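Local structure of lipoprotein (Actinomyces odontolyticus, 3UP9) at residues A[100-110]-A[166-174]. The protein probably serves as the membrane-anchored, periplasmic-type substrate-binding lipoprotein of a methionine uptake system, holding the amino acid between two lobes. Sequence-based numbering, arbitrary orientation.
Sequences LDELPDGGTIG and DDFDYAVIN. With MSE (selenomethionine), chain B.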
loop_
_atom_site.group_PDB
_atom_site.type_symbol
_atom_site.label_atom_id
_atom_site.label_comp_id
_atom_site.label_asym_id
_atom_site.label_seq_id
_atom_site.Cartn_x
_atom_site.Cartn_y
_atom_site.Cartn_z
ATOM N N LEU A 100 -20.798 -6.954 5.852
ATOM C CA LEU A 100 -20.129 -7.298 7.116
ATOM C C LEU A 100 -21.110 -7.704 8.235
ATOM O O LEU A 100 -20.754 -8.430 9.146
ATOM C CB LEU A 100 -19.213 -6.133 7.536
ATOM C CG LEU A 100 -18.134 -6.327 8.596
ATOM C CD1 LEU A 100 -17.297 -7.551 8.225
ATOM C CD2 LEU A 100 -17.292 -5.054 8.678
ATOM N N ASP A 101 -22.366 -7.295 8.161
ATOM C CA ASP A 101 -23.378 -7.728 9.141
ATOM C C ASP A 101 -23.729 -9.209 9.101
ATOM O O ASP A 101 -24.402 -9.694 9.986
ATOM C CB ASP A 101 -24.674 -6.954 8.942
ATOM C CG ASP A 101 -24.556 -5.480 9.334
ATOM O OD1 ASP A 101 -23.591 -5.053 10.044
ATOM O OD2 ASP A 101 -25.486 -4.756 8.931
ATOM N N GLU A 102 -23.284 -9.908 8.062
ATOM C CA GLU A 102 -23.543 -11.303 7.888
ATOM C C GLU A 102 -22.399 -12.159 8.403
ATOM O O GLU A 102 -22.404 -13.346 8.222
ATOM C CB GLU A 102 -23.867 -11.548 6.420
ATOM C CG GLU A 102 -25.134 -10.788 5.987
ATOM C CD GLU A 102 -26.360 -11.110 6.851
ATOM O OE1 GLU A 102 -26.684 -12.302 7.010
ATOM O OE2 GLU A 102 -27.044 -10.193 7.350
ATOM N N LEU A 103 -21.425 -11.538 9.054
ATOM C CA LEU A 103 -20.357 -12.233 9.749
ATOM C C LEU A 103 -20.998 -13.286 10.646
ATOM O O LEU A 103 -21.709 -12.958 11.592
ATOM C CB LEU A 103 -19.490 -11.264 10.580
ATOM C CG LEU A 103 -18.286 -11.817 11.374
ATOM C CD1 LEU A 103 -17.269 -12.573 10.487
ATOM C CD2 LEU A 103 -17.612 -10.690 12.179
ATOM N N PRO A 104 -20.799 -14.567 10.314
ATOM C CA PRO A 104 -21.385 -15.586 11.158
ATOM C C PRO A 104 -20.773 -15.582 12.557
ATOM O O PRO A 104 -19.639 -15.168 12.730
ATOM C CB PRO A 104 -21.070 -16.909 10.419
ATOM C CG PRO A 104 -20.611 -16.506 9.038
ATOM C CD PRO A 104 -20.035 -15.131 9.190
ATOM N N ASP A 105 -21.560 -15.999 13.527
ATOM C CA ASP A 105 -21.087 -16.301 14.859
ATOM C C ASP A 105 -19.945 -17.343 14.825
ATOM O O ASP A 105 -20.162 -18.472 14.371
ATOM C CB ASP A 105 -22.260 -16.892 15.655
ATOM C CG ASP A 105 -22.095 -16.694 17.127
ATOM O OD1 ASP A 105 -20.928 -16.661 17.604
ATOM O OD2 ASP A 105 -23.130 -16.521 17.787
ATOM N N GLY A 106 -18.756 -16.960 15.302
ATOM C CA GLY A 106 -17.524 -17.762 15.137
ATOM C C GLY A 106 -16.924 -17.735 13.732
ATOM O O GLY A 106 -16.130 -18.592 13.364
ATOM N N GLY A 107 -17.291 -16.726 12.960
ATOM C CA GLY A 107 -16.780 -16.534 11.599
ATOM C C GLY A 107 -15.347 -16.032 11.633
ATOM O O GLY A 107 -14.813 -15.787 12.710
ATOM N N THR A 108 -14.734 -15.871 10.468
ATOM C CA THR A 108 -13.306 -15.562 10.390
ATOM C C THR A 108 -13.009 -14.349 9.496
ATOM O O THR A 108 -13.676 -14.147 8.518
ATOM C CB THR A 108 -12.544 -16.762 9.833
ATOM O OG1 THR A 108 -13.146 -17.139 8.602
ATOM C CG2 THR A 108 -12.515 -17.948 10.860
ATOM N N ILE A 109 -12.018 -13.531 9.868
ATOM C CA ILE A 109 -11.600 -12.373 9.080
ATOM C C ILE A 109 -10.098 -12.487 8.948
ATOM O O ILE A 109 -9.396 -12.487 9.934
ATOM C CB ILE A 109 -11.972 -11.009 9.706
ATOM C CG1 ILE A 109 -13.505 -10.881 9.875
ATOM C CG2 ILE A 109 -11.420 -9.850 8.855
ATOM C CD1 ILE A 109 -13.997 -9.539 10.385
ATOM N N GLY A 110 -9.643 -12.658 7.710
ATOM C CA GLY A 110 -8.233 -12.554 7.370
ATOM C C GLY A 110 -7.700 -11.147 7.537
ATOM O O GLY A 110 -8.338 -10.174 7.121
ATOM N N ASP A 166 -10.919 -17.601 -0.156
ATOM C CA ASP A 166 -11.456 -18.976 -0.319
ATOM C C ASP A 166 -11.738 -19.666 1.047
ATOM O O ASP A 166 -12.597 -20.513 1.136
ATOM C CB ASP A 166 -10.491 -19.879 -1.124
ATOM C CG ASP A 166 -10.120 -19.302 -2.477
ATOM O OD1 ASP A 166 -10.833 -18.398 -2.970
ATOM O OD2 ASP A 166 -9.104 -19.758 -3.052
ATOM N N ASP A 167 -11.036 -19.274 2.104
ATOM C CA ASP A 167 -11.112 -19.939 3.407
ATOM C C ASP A 167 -11.935 -19.226 4.450
ATOM O O ASP A 167 -12.580 -19.854 5.271
ATOM C CB ASP A 167 -9.686 -20.069 3.936
ATOM C CG ASP A 167 -8.778 -20.742 2.937
ATOM O OD1 ASP A 167 -9.168 -21.841 2.475
ATOM O OD2 ASP A 167 -7.725 -20.156 2.613
ATOM N N PHE A 168 -11.868 -17.902 4.438
ATOM C CA PHE A 168 -12.434 -17.074 5.483
ATOM C C PHE A 168 -13.687 -16.281 4.967
ATOM O O PHE A 168 -13.868 -16.007 3.779
ATOM C CB PHE A 168 -11.349 -16.094 6.014
ATOM C CG PHE A 168 -10.050 -16.751 6.474
ATOM C CD1 PHE A 168 -10.055 -17.944 7.197
ATOM C CD2 PHE A 168 -8.829 -16.137 6.240
ATOM C CE1 PHE A 168 -8.857 -18.534 7.629
ATOM C CE2 PHE A 168 -7.631 -16.706 6.667
ATOM C CZ PHE A 168 -7.632 -17.908 7.363
ATOM N N ASP A 169 -14.523 -15.860 5.900
ATOM C CA ASP A 169 -15.728 -15.083 5.591
ATOM C C ASP A 169 -15.404 -13.708 4.942
ATOM O O ASP A 169 -16.102 -13.266 4.036
ATOM C CB ASP A 169 -16.560 -14.935 6.883
ATOM C CG ASP A 169 -17.176 -16.274 7.365
ATOM O OD1 ASP A 169 -18.123 -16.757 6.697
ATOM O OD2 ASP A 169 -16.749 -16.802 8.420
ATOM N N TYR A 170 -14.330 -13.075 5.404
ATOM C CA TYR A 170 -13.900 -11.762 4.927
ATOM C C TYR A 170 -12.410 -11.713 5.000
ATOM O O TYR A 170 -11.815 -12.495 5.725
ATOM C CB TYR A 170 -14.439 -10.594 5.808
ATOM C CG TYR A 170 -15.930 -10.619 5.988
ATOM C CD1 TYR A 170 -16.505 -11.427 6.950
ATOM C CD2 TYR A 170 -16.746 -9.919 5.172
ATOM C CE1 TYR A 170 -17.869 -11.523 7.080
ATOM C CE2 TYR A 170 -18.111 -9.990 5.308
ATOM C CZ TYR A 170 -18.689 -10.797 6.259
ATOM O OH TYR A 170 -20.080 -10.859 6.429
ATOM N N ALA A 171 -11.804 -10.765 4.293
ATOM C CA ALA A 171 -10.376 -10.436 4.548
ATOM C C ALA A 171 -10.176 -8.945 4.345
ATOM O O ALA A 171 -10.844 -8.378 3.483
ATOM C CB ALA A 171 -9.463 -11.244 3.629
ATOM N N VAL A 172 -9.317 -8.304 5.139
ATOM C CA VAL A 172 -8.968 -6.878 4.910
ATOM C C VAL A 172 -7.733 -6.815 4.015
ATOM O O VAL A 172 -6.732 -7.431 4.321
ATOM C CB VAL A 172 -8.764 -6.080 6.235
ATOM C CG1 VAL A 172 -8.653 -4.583 5.940
ATOM C CG2 VAL A 172 -9.941 -6.375 7.217
ATOM N N ILE A 173 -7.803 -6.069 2.904
ATOM C CA ILE A 173 -6.824 -6.198 1.855
ATOM C C ILE A 173 -6.410 -4.843 1.265
ATOM O O ILE A 173 -7.221 -4.170 0.654
ATOM C CB ILE A 173 -7.308 -7.085 0.690
ATOM C CG1 ILE A 173 -7.957 -8.405 1.167
ATOM C CG2 ILE A 173 -6.142 -7.362 -0.272
ATOM C CD1 ILE A 173 -8.223 -9.431 0.037
ATOM N N ASN A 174 -5.110 -4.507 1.366
ATOM C CA ASN A 174 -4.533 -3.320 0.754
ATOM C C ASN A 174 -4.729 -3.321 -0.741
ATOM O O ASN A 174 -4.673 -4.404 -1.419
ATOM C CB ASN A 174 -3.025 -3.235 1.076
ATOM C CG ASN A 174 -2.730 -3.132 2.582
ATOM O OD1 ASN A 174 -2.849 -4.109 3.341
ATOM N ND2 ASN A 174 -2.351 -1.948 3.010
HETATM N N MSE B 300 0.187 0.034 -1.544
HETATM C CA MSE B 300 -0.167 -0.160 -0.121
HETATM C C MSE B 300 -1.202 0.819 0.377
HETATM O O MSE B 300 -1.223 1.994 -0.079
HETATM O OXT MSE B 300 -1.992 0.403 1.239
HETATM C CB MSE B 300 1.063 -0.027 0.740
HETATM C CG MSE B 300 0.829 -0.352 2.248
HETATM SE SE MSE B 300 2.456 -0.126 3.237
HETATM C CE MSE B 300 3.744 -1.328 2.288
#
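Y170 reaches back from the start of strand 170-173 into the bend of 100-106, where L100 CD1 sits over the centre of its ring, 3.8 Å from the centroid, a CH-pi contact. L103 CD1 approaches the same ring obliquely, 3.6 Å from CE1, and Y170 OH is hydrogen-bonded to S99 O. The strand through I109 and G110 runs parallel to strand 170-173 in the five-stranded mixed sheet of one lobe of this periplasmic-binding-protein fold. G110 joins them with both its backbone groups: its N donates to Y170 O (2.9 Å) and its O accepts from V172 N (2.9 Å). The glycine also lets the F168 ring come close, with CD2 3.8 Å from G110 CA. Further on, strand 170-173 delivers N174 to the pocket, its ND2 bonding selenomethionine OXT almost straight (174°). At the start of the pair, side chains and backbone trade bonds: T108 OG1, set between its own backbone N and carbonyl carbon (chi1 54°), faces F168 CA and accepts from D169 N (3.3 Å). The D169 carboxylate lies against the turn, with OD1 beside the P104 ring and hydrogen-bonded to H97 NE2, while OD2 takes the T108 N-H on its anti lone pair at 3.0 Å.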